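Local atomic coordinates of alpha-glucosidase (Pseudoalteromonas sp. K8, PDB entry 5HQA), a protein that hydrolyses alpha-glucosidic bonds as a calcium-binding family 97 glycoside hydrolase, captured here with the inhibitor acarbose in its pocket. Residues Glu154-Thr159 with Pro469-His474; Arg458-Asn463 with Asn507-Thr512; Ile475-Phe480 with Gly562-Phe567. One frame throughout, in Å; residues are numbered along the deposited sequence.

Interaction 1. Residues Glu154-Thr159 with Pro469-His474; sequences EYVYNT and PNPPEH. With CA (calcium ion), chain C; AC1 (4,6-dideoxy-4-{[(1S,4R,5S,6S)-4,5,6-trihydroxy-3-(hydroxymethyl)cyclohex-2-en-1-yl]amino}-alpha-D-glucopyranose), chain B.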
loop_
_atom_site.group_PDB
_atom_site.type_symbol
_atom_site.label_atom_id
_atom_site.label_comp_id
_atom_site.label_asym_id
_atom_site.label_seq_id
_atom_site.Cartn_x
_atom_site.Cartn_y
_atom_site.Cartn_z
ATOM N N GLU A 154 -5.693 6.876 7.608
ATOM C CA GLU A 154 -5.600 8.165 6.920
ATOM C C GLU A 154 -5.182 9.258 7.908
ATOM O O GLU A 154 -5.971 10.102 8.342
ATOM C CB GLU A 154 -6.917 8.487 6.220
ATOM C CG GLU A 154 -7.155 7.603 4.984
ATOM C CD GLU A 154 -8.518 7.830 4.326
ATOM O OE1 GLU A 154 -8.693 7.421 3.155
ATOM O OE2 GLU A 154 -9.413 8.407 4.981
ATOM N N TYR A 155 -3.892 9.229 8.253
ATOM C CA TYR A 155 -3.264 10.216 9.123
ATOM C C TYR A 155 -1.964 10.688 8.493
ATOM O O TYR A 155 -1.315 9.938 7.760
ATOM C CB TYR A 155 -2.945 9.626 10.505
ATOM C CG TYR A 155 -4.165 9.406 11.353
ATOM C CD1 TYR A 155 -4.655 10.428 12.157
ATOM C CD2 TYR A 155 -4.839 8.184 11.344
ATOM C CE1 TYR A 155 -5.786 10.241 12.947
ATOM C CE2 TYR A 155 -5.971 7.990 12.124
ATOM C CZ TYR A 155 -6.439 9.026 12.925
ATOM O OH TYR A 155 -7.557 8.858 13.711
ATOM N N VAL A 156 -1.563 11.920 8.795
ATOM C CA VAL A 156 -0.203 12.323 8.438
ATOM C C VAL A 156 0.765 11.722 9.451
ATOM O O VAL A 156 0.401 11.435 10.598
ATOM C CB VAL A 156 -0.064 13.858 8.352
ATOM C CG1 VAL A 156 -1.035 14.426 7.314
ATOM C CG2 VAL A 156 -0.273 14.505 9.719
ATOM N N TYR A 157 2.008 11.508 9.022
ATOM C CA TYR A 157 2.994 10.838 9.858
ATOM C C TYR A 157 3.578 11.784 10.900
ATOM O O TYR A 157 3.834 12.965 10.624
ATOM C CB TYR A 157 4.101 10.231 8.980
ATOM C CG TYR A 157 3.605 8.935 8.389
ATOM C CD1 TYR A 157 2.761 8.939 7.280
ATOM C CD2 TYR A 157 3.894 7.714 8.998
ATOM C CE1 TYR A 157 2.244 7.760 6.768
ATOM C CE2 TYR A 157 3.384 6.529 8.500
ATOM C CZ TYR A 157 2.563 6.558 7.380
ATOM O OH TYR A 157 2.049 5.389 6.884
ATOM N N ASN A 158 3.769 11.254 12.110
ATOM C CA ASN A 158 4.436 11.963 13.192
ATOM C C ASN A 158 5.923 11.646 13.178
ATOM O O ASN A 158 6.311 10.510 12.911
ATOM C CB ASN A 158 3.861 11.547 14.545
ATOM C CG ASN A 158 2.366 11.731 14.618
ATOM O OD1 ASN A 158 1.628 10.799 14.951
ATOM N ND2 ASN A 158 1.907 12.930 14.310
ATOM N N THR A 159 6.746 12.647 13.496
ATOM C CA THR A 159 8.188 12.475 13.661
ATOM C C THR A 159 8.488 12.676 15.140
ATOM O O THR A 159 8.394 13.800 15.643
ATOM C CB THR A 159 8.970 13.484 12.819
ATOM O OG1 THR A 159 8.578 13.383 11.444
ATOM C CG2 THR A 159 10.487 13.241 12.953
ATOM N N PRO A 469 -4.508 20.282 4.330
ATOM C CA PRO A 469 -4.143 19.281 3.323
ATOM C C PRO A 469 -2.865 18.562 3.718
ATOM O O PRO A 469 -2.289 18.857 4.774
ATOM C CB PRO A 469 -3.960 20.125 2.054
ATOM C CG PRO A 469 -3.466 21.437 2.578
ATOM C CD PRO A 469 -4.239 21.657 3.862
ATOM N N ASN A 470 -2.417 17.615 2.899
ATOM C CA ASN A 470 -1.173 16.918 3.197
ATOM C C ASN A 470 -0.017 17.917 3.231
ATOM O O ASN A 470 0.038 18.834 2.403
ATOM C CB ASN A 470 -0.882 15.833 2.154
ATOM C CG ASN A 470 -2.001 14.804 2.037
ATOM O OD1 ASN A 470 -2.755 14.571 2.988
ATOM N ND2 ASN A 470 -2.107 14.177 0.865
ATOM N N PRO A 471 0.920 17.771 4.163
ATOM C CA PRO A 471 2.056 18.699 4.236
ATOM C C PRO A 471 3.090 18.380 3.172
ATOM O O PRO A 471 3.091 17.281 2.595
ATOM C CB PRO A 471 2.619 18.449 5.646
ATOM C CG PRO A 471 2.312 16.985 5.884
ATOM C CD PRO A 471 0.947 16.769 5.246
ATOM N N PRO A 472 3.984 19.323 2.876
ATOM C CA PRO A 472 5.056 19.047 1.905
ATOM C C PRO A 472 5.821 17.755 2.154
ATOM O O PRO A 472 6.219 17.095 1.186
ATOM C CB PRO A 472 5.954 20.276 2.059
ATOM C CG PRO A 472 4.965 21.371 2.366
ATOM C CD PRO A 472 3.939 20.745 3.266
ATOM N N GLU A 473 6.028 17.357 3.412
ATOM C CA GLU A 473 6.820 16.155 3.695
ATOM C C GLU A 473 6.059 14.850 3.452
ATOM O O GLU A 473 6.652 13.767 3.574
ATOM C CB GLU A 473 7.312 16.184 5.147
ATOM C CG GLU A 473 6.191 15.947 6.154
ATOM C CD GLU A 473 6.663 16.015 7.599
ATOM O OE1 GLU A 473 7.858 16.317 7.844
ATOM O OE2 GLU A 473 5.824 15.771 8.493
ATOM N N HIS A 474 4.771 14.921 3.111
ATOM C CA HIS A 474 3.928 13.725 3.134
ATOM C C HIS A 474 4.451 12.632 2.197
ATOM O O HIS A 474 4.531 11.458 2.585
ATOM C CB HIS A 474 2.488 14.100 2.777
ATOM C CG HIS A 474 1.514 12.976 2.957
ATOM N ND1 HIS A 474 1.348 12.317 4.161
ATOM C CD2 HIS A 474 0.664 12.389 2.082
ATOM C CE1 HIS A 474 0.434 11.373 4.017
ATOM N NE2 HIS A 474 -0.000 11.399 2.767
HETATM CA CA CA C . -10.350 7.560 1.374
HETATM C C1 AC1 B . -14.105 10.592 4.586
HETATM O O2 AC1 B . -12.312 9.479 5.718
HETATM C C2 AC1 B . -13.159 9.400 4.560
HETATM C C4A AC1 B . -13.961 8.341 -2.912
HETATM C C3 AC1 B . -12.354 9.357 3.288
HETATM O O3 AC1 B . -11.419 8.264 3.325
HETATM C C4 AC1 B . -13.277 9.263 2.102
HETATM N N4A AC1 B . -12.574 8.923 0.825
HETATM C C5 AC1 B . -13.869 10.663 2.084
HETATM O O5 AC1 B . -14.773 10.793 3.258
HETATM C C6 AC1 B . -14.639 11.006 0.847
HETATM C C1B AC1 B . -13.202 7.805 0.034
HETATM C C2B AC1 B . -12.276 7.472 -1.314
HETATM O O2B AC1 B . -10.925 7.318 -0.880
HETATM C C3B AC1 B . -12.447 8.451 -2.308
HETATM O O3B AC1 B . -11.526 8.302 -3.417
HETATM O O4 AC1 B . -14.201 9.400 -3.819
HETATM C C5B AC1 B . -14.979 8.347 -1.888
HETATM C C7B AC1 B . -14.555 8.034 -0.349
HETATM C C6B AC1 B . -16.419 8.040 -2.332
HETATM O O6B AC1 B . -16.498 6.676 -2.607
HETATM O O HOH W 1 2.919 12.561 6.495
HETATM O O HOH W 2 3.402 14.691 8.472
HETATM O O HOH W 3 6.126 14.556 10.928
HETATM O O HOH W 4 9.542 15.491 9.947
#
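Val156 and Pro471 make the direct apolar touch between Glu154-Thr159 and Pro469-His474; water carries most of the rest. At the start of the first segment, Glu154 takes no part in the touch; its extended chain carries the carboxylate to the calcium ion. Its OE1 binds the metal at 2.4 Å, beside Glu437, Glu455 and Glu461, while OE2 accepts a hydrogen bond from O2 of the bound AC1 unit and pairs with Arg152. Tyr155 has its CB pointing away from 469-474, but its backbone O lies at the edge of the His474 ring. Val156 then sets CG1 3.7 Å from CD of Pro471. Tyr157 N donates to water 1, which also bonds ND1 of His474 at 2.8 Å; NE2 of that imidazole is held by Arg458 O. Tyr157 O is gripped by waters 2 and 3, each of which also donates to Glu473 OE2, at 2.7 Å. Thr159 OG1 donates to water 3 and accepts from water 4, and the latter donates to Glu473 OE1 at 2.8 Å. The arrangement is a seam between the N-terminal beta domain and the catalytic barrel, and, as in other family 97 enzymes, the beta domain lends a calcium-binding glutamate to the active site.

Interaction 2. Residues Arg458-Asn463 with Asn507-Thr512; sequences RGQEFN and NRPQTT. With CA (calcium ion), chain C; AC1 (4,6-dideoxy-4-{[(1S,4R,5S,6S)-4,5,6-trihydroxy-3-(hydroxymethyl)cyclohex-2-en-1-yl]amino}-alpha-D-glucopyranose), chain B.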
loop_
_atom_site.group_PDB
_atom_site.type_symbol
_atom_site.label_atom_id
_atom_site.label_comp_id
_atom_site.label_asym_id
_atom_site.label_seq_id
_atom_site.Cartn_x
_atom_site.Cartn_y
_atom_site.Cartn_z
ATOM N N ARG A 458 -3.371 8.665 3.605
ATOM C CA ARG A 458 -3.862 9.908 3.022
ATOM C C ARG A 458 -3.302 10.079 1.612
ATOM O O ARG A 458 -2.084 10.175 1.426
ATOM C CB ARG A 458 -3.474 11.092 3.899
ATOM C CG ARG A 458 -4.335 11.216 5.150
ATOM C CD ARG A 458 -3.845 12.345 6.061
ATOM N NE ARG A 458 -3.822 13.649 5.392
ATOM C CZ ARG A 458 -4.388 14.756 5.869
ATOM N NH1 ARG A 458 -5.046 14.741 7.026
ATOM N NH2 ARG A 458 -4.288 15.893 5.187
ATOM N N GLY A 459 -4.192 10.115 0.619
ATOM C CA GLY A 459 -3.828 10.406 -0.745
ATOM C C GLY A 459 -4.235 11.803 -1.176
ATOM O O GLY A 459 -4.466 12.702 -0.354
ATOM N N GLN A 460 -4.336 11.984 -2.499
ATOM C CA GLN A 460 -4.614 13.296 -3.085
ATOM C C GLN A 460 -5.919 13.901 -2.582
ATOM O O GLN A 460 -6.042 15.133 -2.510
ATOM C CB GLN A 460 -4.665 13.167 -4.607
ATOM C CG GLN A 460 -4.634 14.483 -5.363
ATOM C CD GLN A 460 -3.219 15.015 -5.507
ATOM O OE1 GLN A 460 -2.771 15.848 -4.711
ATOM N NE2 GLN A 460 -2.504 14.530 -6.523
ATOM N N GLU A 461 -6.914 13.068 -2.258
ATOM C CA GLU A 461 -8.219 13.603 -1.873
ATOM C C GLU A 461 -8.120 14.536 -0.672
ATOM O O GLU A 461 -8.877 15.508 -0.581
ATOM C CB GLU A 461 -9.191 12.463 -1.569
ATOM C CG GLU A 461 -8.707 11.527 -0.461
ATOM C CD GLU A 461 -9.756 10.509 -0.059
ATOM O OE1 GLU A 461 -10.911 10.650 -0.514
ATOM O OE2 GLU A 461 -9.437 9.577 0.717
ATOM N N PHE A 462 -7.199 14.270 0.261
ATOM C CA PHE A 462 -7.069 15.164 1.410
ATOM C C PHE A 462 -6.542 16.532 1.022
ATOM O O PHE A 462 -6.620 17.457 1.835
ATOM C CB PHE A 462 -6.177 14.543 2.487
ATOM C CG PHE A 462 -6.892 13.530 3.318
ATOM C CD1 PHE A 462 -7.070 12.231 2.849
ATOM C CD2 PHE A 462 -7.432 13.882 4.543
ATOM C CE1 PHE A 462 -7.770 11.295 3.608
ATOM C CE2 PHE A 462 -8.127 12.955 5.311
ATOM C CZ PHE A 462 -8.299 11.662 4.845
ATOM N N ASN A 463 -6.025 16.684 -0.197
ATOM C CA ASN A 463 -5.600 17.992 -0.665
ATOM C C ASN A 463 -6.746 18.804 -1.232
ATOM O O ASN A 463 -6.554 19.987 -1.526
ATOM C CB ASN A 463 -4.494 17.831 -1.701
ATOM C CG ASN A 463 -3.245 17.246 -1.099
ATOM O OD1 ASN A 463 -2.981 17.430 0.091
ATOM N ND2 ASN A 463 -2.475 16.525 -1.903
ATOM N N ASN A 507 -6.796 24.761 1.152
ATOM C CA ASN A 507 -6.836 23.337 0.826
ATOM C C ASN A 507 -6.432 23.157 -0.632
ATOM O O ASN A 507 -7.195 23.494 -1.543
ATOM C CB ASN A 507 -8.220 22.748 1.089
ATOM C CG ASN A 507 -8.468 22.466 2.570
ATOM O OD1 ASN A 507 -7.589 21.955 3.291
ATOM N ND2 ASN A 507 -9.676 22.789 3.028
ATOM N N ARG A 508 -5.233 22.627 -0.848
ATOM C CA ARG A 508 -4.656 22.386 -2.163
ATOM C C ARG A 508 -3.494 21.432 -1.972
ATOM O O ARG A 508 -2.989 21.302 -0.851
ATOM C CB ARG A 508 -4.160 23.693 -2.799
ATOM C CG ARG A 508 -3.332 24.514 -1.817
ATOM C CD ARG A 508 -2.382 25.504 -2.488
ATOM N NE ARG A 508 -1.287 24.849 -3.201
ATOM C CZ ARG A 508 -0.129 25.440 -3.491
ATOM N NH1 ARG A 508 0.100 26.695 -3.104
ATOM N NH2 ARG A 508 0.803 24.775 -4.164
ATOM N N PRO A 509 -3.042 20.751 -3.030
ATOM C CA PRO A 509 -1.751 20.054 -2.918
ATOM C C PRO A 509 -0.672 21.083 -2.638
ATOM O O PRO A 509 -0.535 22.077 -3.355
ATOM C CB PRO A 509 -1.572 19.380 -4.289
ATOM C CG PRO A 509 -2.976 19.314 -4.870
ATOM C CD PRO A 509 -3.647 20.571 -4.363
ATOM N N GLN A 510 0.061 20.868 -1.551
ATOM C CA GLN A 510 1.117 21.797 -1.158
ATOM C C GLN A 510 2.430 21.371 -1.813
ATOM O O GLN A 510 3.386 20.948 -1.166
ATOM C CB GLN A 510 1.215 21.862 0.360
ATOM C CG GLN A 510 -0.067 22.416 0.967
ATOM C CD GLN A 510 0.066 22.738 2.439
ATOM O OE1 GLN A 510 0.773 22.045 3.181
ATOM N NE2 GLN A 510 -0.609 23.802 2.871
ATOM N N THR A 511 2.423 21.437 -3.146
ATOM C CA THR A 511 3.523 20.958 -3.978
ATOM C C THR A 511 3.657 21.872 -5.187
ATOM O O THR A 511 2.790 22.706 -5.463
ATOM C CB THR A 511 3.318 19.513 -4.475
ATOM O OG1 THR A 511 2.470 19.515 -5.632
ATOM C CG2 THR A 511 2.705 18.609 -3.400
ATOM N N THR A 512 4.760 21.701 -5.915
ATOM C CA THR A 512 4.907 22.298 -7.232
ATOM C C THR A 512 4.292 21.381 -8.285
ATOM O O THR A 512 3.918 20.238 -8.016
ATOM C CB THR A 512 6.381 22.547 -7.575
ATOM O OG1 THR A 512 7.052 21.287 -7.709
ATOM C CG2 THR A 512 7.065 23.387 -6.500
HETATM CA CA CA C . -10.350 7.560 1.374
HETATM C C1 AC1 B . -14.105 10.592 4.586
HETATM O O2 AC1 B . -12.312 9.479 5.718
HETATM C C2 AC1 B . -13.159 9.400 4.560
HETATM C C4A AC1 B . -13.961 8.341 -2.912
HETATM C C3 AC1 B . -12.354 9.357 3.288
HETATM O O3 AC1 B . -11.419 8.264 3.325
HETATM C C4 AC1 B . -13.277 9.263 2.102
HETATM N N4A AC1 B . -12.574 8.923 0.825
HETATM C C5 AC1 B . -13.869 10.663 2.084
HETATM O O5 AC1 B . -14.773 10.793 3.258
HETATM C C6 AC1 B . -14.639 11.006 0.847
HETATM C C1B AC1 B . -13.202 7.805 0.034
HETATM C C2B AC1 B . -12.276 7.472 -1.314
HETATM O O2B AC1 B . -10.925 7.318 -0.880
HETATM C C3B AC1 B . -12.447 8.451 -2.308
HETATM O O3B AC1 B . -11.526 8.302 -3.417
HETATM O O4 AC1 B . -14.201 9.400 -3.819
HETATM C C5B AC1 B . -14.979 8.347 -1.888
HETATM C C7B AC1 B . -14.555 8.034 -0.349
HETATM C C6B AC1 B . -16.419 8.040 -2.332
HETATM O O6B AC1 B . -16.498 6.676 -2.607
HETATM O O HOH W 5 0.173 18.470 -0.308
#
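Asn463 and Arg508 bring the two backbones together, with Asn463 CA 4.7 Å from Arg508 CA, yet Asn463 O and Arg508 N are too poorly aligned to bond. The side chain of Asn463 lies over the start of Pro509, its CB 3.5 Å from Pro509 N and its ND2 3.7 Å from Pro509 CA. That same ND2 donates an almost straight bond (164°) to Gln460 OE1 at 2.9 Å. The acceptor sits in the amide plane of Asn463, while the donor is tilted 25° from the carbonyl plane of Gln460. A bend at chi2 (82°) turns CD of Gln460 aside, and OE1 ends 3.5 Å from Pro509 CG, the two side chains crossing at about a right angle. On the other branch, Asn463 OD1 accepts from Asn470 N and, weakly, from water 5, which takes the N-H of Gln510 at 2.7 Å. An alanine at Asn463 would keep CB against the proline but would probably leave Gln460 OE1 and Asn470 N without these bonds and the Gln460 amide freer to turn. The CB of Arg508 points away from 458-463; its NE donates to Pro509 O from above the carbonyl plane, and its NH2 also reaches Trp624 O. Glu461, which does not touch 507-512, binds the calcium ion through OE2 at 2.3 Å. This is a loop-to-loop contact beside the calcium site of a TIM barrel: the segment following strand 451-454 supplies a metal ligand and rests on the loop that leads into helix 513-522.

Interaction 3. Residues Ile475-Phe480 with Gly562-Phe567; sequences ISMLAF and GAVGDF. With MG (magnesium ion), chain F.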
loop_
_atom_site.group_PDB
_atom_site.type_symbol
_atom_site.label_atom_id
_atom_site.label_comp_id
_atom_site.label_asym_id
_atom_site.label_seq_id
_atom_site.Cartn_x
_atom_site.Cartn_y
_atom_site.Cartn_z
ATOM N N ILE A 475 4.785 12.980 0.945
ATOM C CA ILE A 475 5.234 11.943 0.013
ATOM C C ILE A 475 6.506 11.277 0.530
ATOM O O ILE A 475 6.643 10.045 0.483
ATOM C CB ILE A 475 5.444 12.514 -1.404
ATOM C CG1 ILE A 475 4.178 13.227 -1.906
ATOM C CG2 ILE A 475 5.870 11.390 -2.359
ATOM C CD1 ILE A 475 2.927 12.351 -1.891
ATOM N N SER A 476 7.457 12.072 1.029
ATOM C CA SER A 476 8.701 11.488 1.513
ATOM C C SER A 476 8.505 10.720 2.814
ATOM O O SER A 476 9.406 9.975 3.212
ATOM C CB SER A 476 9.762 12.578 1.678
ATOM O OG SER A 476 9.402 13.472 2.719
ATOM N N MET A 477 7.363 10.891 3.489
ATOM C CA MET A 477 6.991 9.983 4.572
ATOM C C MET A 477 6.414 8.685 4.018
ATOM O O MET A 477 6.855 7.591 4.389
ATOM C CB MET A 477 5.972 10.650 5.497
ATOM C CG MET A 477 6.518 11.814 6.291
ATOM S SD MET A 477 7.715 11.259 7.531
ATOM C CE MET A 477 8.023 12.823 8.377
ATOM N N LEU A 478 5.421 8.795 3.127
ATOM C CA LEU A 478 4.793 7.611 2.545
ATOM C C LEU A 478 5.822 6.647 1.984
ATOM O O LEU A 478 5.705 5.428 2.158
ATOM C CB LEU A 478 3.821 8.014 1.426
ATOM C CG LEU A 478 2.526 8.731 1.825
ATOM C CD1 LEU A 478 1.742 9.120 0.560
ATOM C CD2 LEU A 478 1.672 7.864 2.748
ATOM N N ALA A 479 6.840 7.181 1.305
ATOM C CA ALA A 479 7.782 6.334 0.577
ATOM C C ALA A 479 8.512 5.354 1.486
ATOM O O ALA A 479 8.957 4.302 1.017
ATOM C CB ALA A 479 8.800 7.197 -0.171
ATOM N N PHE A 480 8.663 5.673 2.772
ATOM C CA PHE A 480 9.405 4.816 3.691
ATOM C C PHE A 480 8.512 4.219 4.771
ATOM O O PHE A 480 9.013 3.622 5.736
ATOM C CB PHE A 480 10.563 5.590 4.330
ATOM C CG PHE A 480 11.543 6.148 3.332
ATOM C CD1 PHE A 480 12.596 5.370 2.865
ATOM C CD2 PHE A 480 11.412 7.454 2.863
ATOM C CE1 PHE A 480 13.495 5.875 1.944
ATOM C CE2 PHE A 480 12.311 7.976 1.940
ATOM C CZ PHE A 480 13.358 7.188 1.482
ATOM N N GLY A 562 17.658 8.783 -0.621
ATOM C CA GLY A 562 16.517 9.298 0.109
ATOM C C GLY A 562 16.766 9.301 1.595
ATOM O O GLY A 562 17.743 8.741 2.099
ATOM N N ALA A 563 15.845 9.951 2.301
ATOM C CA ALA A 563 15.856 10.007 3.757
ATOM C C ALA A 563 14.418 10.188 4.206
ATOM O O ALA A 563 13.677 10.976 3.608
ATOM C CB ALA A 563 16.737 11.156 4.276
ATOM N N VAL A 564 14.018 9.457 5.250
ATOM C CA VAL A 564 12.608 9.434 5.623
ATOM C C VAL A 564 12.142 10.840 5.970
ATOM O O VAL A 564 12.761 11.536 6.785
ATOM C CB VAL A 564 12.366 8.477 6.799
ATOM C CG1 VAL A 564 10.854 8.401 7.091
ATOM C CG2 VAL A 564 12.964 7.103 6.513
ATOM N N GLY A 565 11.034 11.260 5.360
ATOM C CA GLY A 565 10.482 12.568 5.657
ATOM C C GLY A 565 11.244 13.729 5.061
ATOM O O GLY A 565 10.938 14.882 5.384
ATOM N N ASP A 566 12.239 13.460 4.212
ATOM C CA ASP A 566 13.013 14.503 3.551
ATOM C C ASP A 566 12.978 14.389 2.036
ATOM O O ASP A 566 12.618 15.362 1.365
ATOM C CB ASP A 566 14.472 14.488 4.040
ATOM C CG ASP A 566 14.614 14.971 5.472
ATOM O OD1 ASP A 566 13.641 15.558 6.015
ATOM O OD2 ASP A 566 15.705 14.769 6.053
ATOM N N PHE A 567 13.342 13.240 1.465
ATOM C CA PHE A 567 13.321 13.125 0.006
ATOM C C PHE A 567 13.448 11.667 -0.399
ATOM O O PHE A 567 13.833 10.813 0.403
ATOM C CB PHE A 567 14.444 13.943 -0.653
ATOM C CG PHE A 567 15.822 13.342 -0.504
ATOM C CD1 PHE A 567 16.529 13.468 0.693
ATOM C CD2 PHE A 567 16.428 12.679 -1.572
ATOM C CE1 PHE A 567 17.815 12.929 0.830
ATOM C CE2 PHE A 567 17.707 12.138 -1.448
ATOM C CZ PHE A 567 18.403 12.260 -0.244
HETATM MG MG MG F . 11.808 16.497 6.256
HETATM O O HOH W 6 10.018 17.341 6.707
HETATM O O HOH W 7 12.705 18.178 7.108
HETATM O O HOH W 8 11.735 15.567 8.113
#
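Phe480 lays its side chain against the turn Gly562-Phe567, starting with CB 3.6 Å from Val564 CG2. With CG anti to its own carbonyl carbon (chi1 -59°), the ring begins beside that same methyl. CD2 then passes 3.6 Å from Val564 CA, and Val564 N lies over one ring face, toward the rim. Farther out, CE2 meets Phe567 O at 3.6 Å, an oxygen at the ring edge, and CZ ends 3.8 Å from Ala563 N. A side chain on Gly562 would collide with that CZ. Within the helix, Ser476 O accepts a hydrogen bond from Gly565 N at 3.0 Å; the N-H points well at the oxygen (163°) but comes from above the carbonyl plane. Ser476 OG is bonded to Glu473 O and packs on the Gly565 carbonyl carbon. Met477, bent at chi2, brings SD 3.6 Å from Gly565 CA, where a CB would strike its CE; the positive phi of Gly565 also suits glycine. Asp566 and Phe567 both donate their N-H to Ala563 O, a classic beta bulge joining strands 554-563 and 567-574. The turn also holds the magnesium ion through Gly565 O at 2.0 Å and Asp566 OD1 at 2.1 Å, with Asp592 and three waters completing the sphere. Magnesium would probably polarise the Gly565 carbonyl and its peptide, strengthening the Asp566 N-H as a donor to Ala563 O, while Gly565 N separately ties the metal-bound turn to the helix.

How the interactions relate
From the N terminus, residues 154-159, which run into the edge strand 158-161 of the N-terminal domain, meet 469-474 some 310 residues later, so interaction 1 closes a very long loop. Before it closes, 458-463 has opened interaction 2, which ends at 507-512 and therefore crosses it. Interaction 3 starts directly after 474 and closes at 562-567, in series with interaction 1 and crossing interaction 2. Neighbouring contacts touch: Asn470 OD1 lies 2.8 Å from Arg458 NE, and Thr159 OG1 packs on Met477 CE. Together, 458-480 joins the N-terminal domain, the barrel loops and the C-terminal sheet, from the calcium site to the magnesium site.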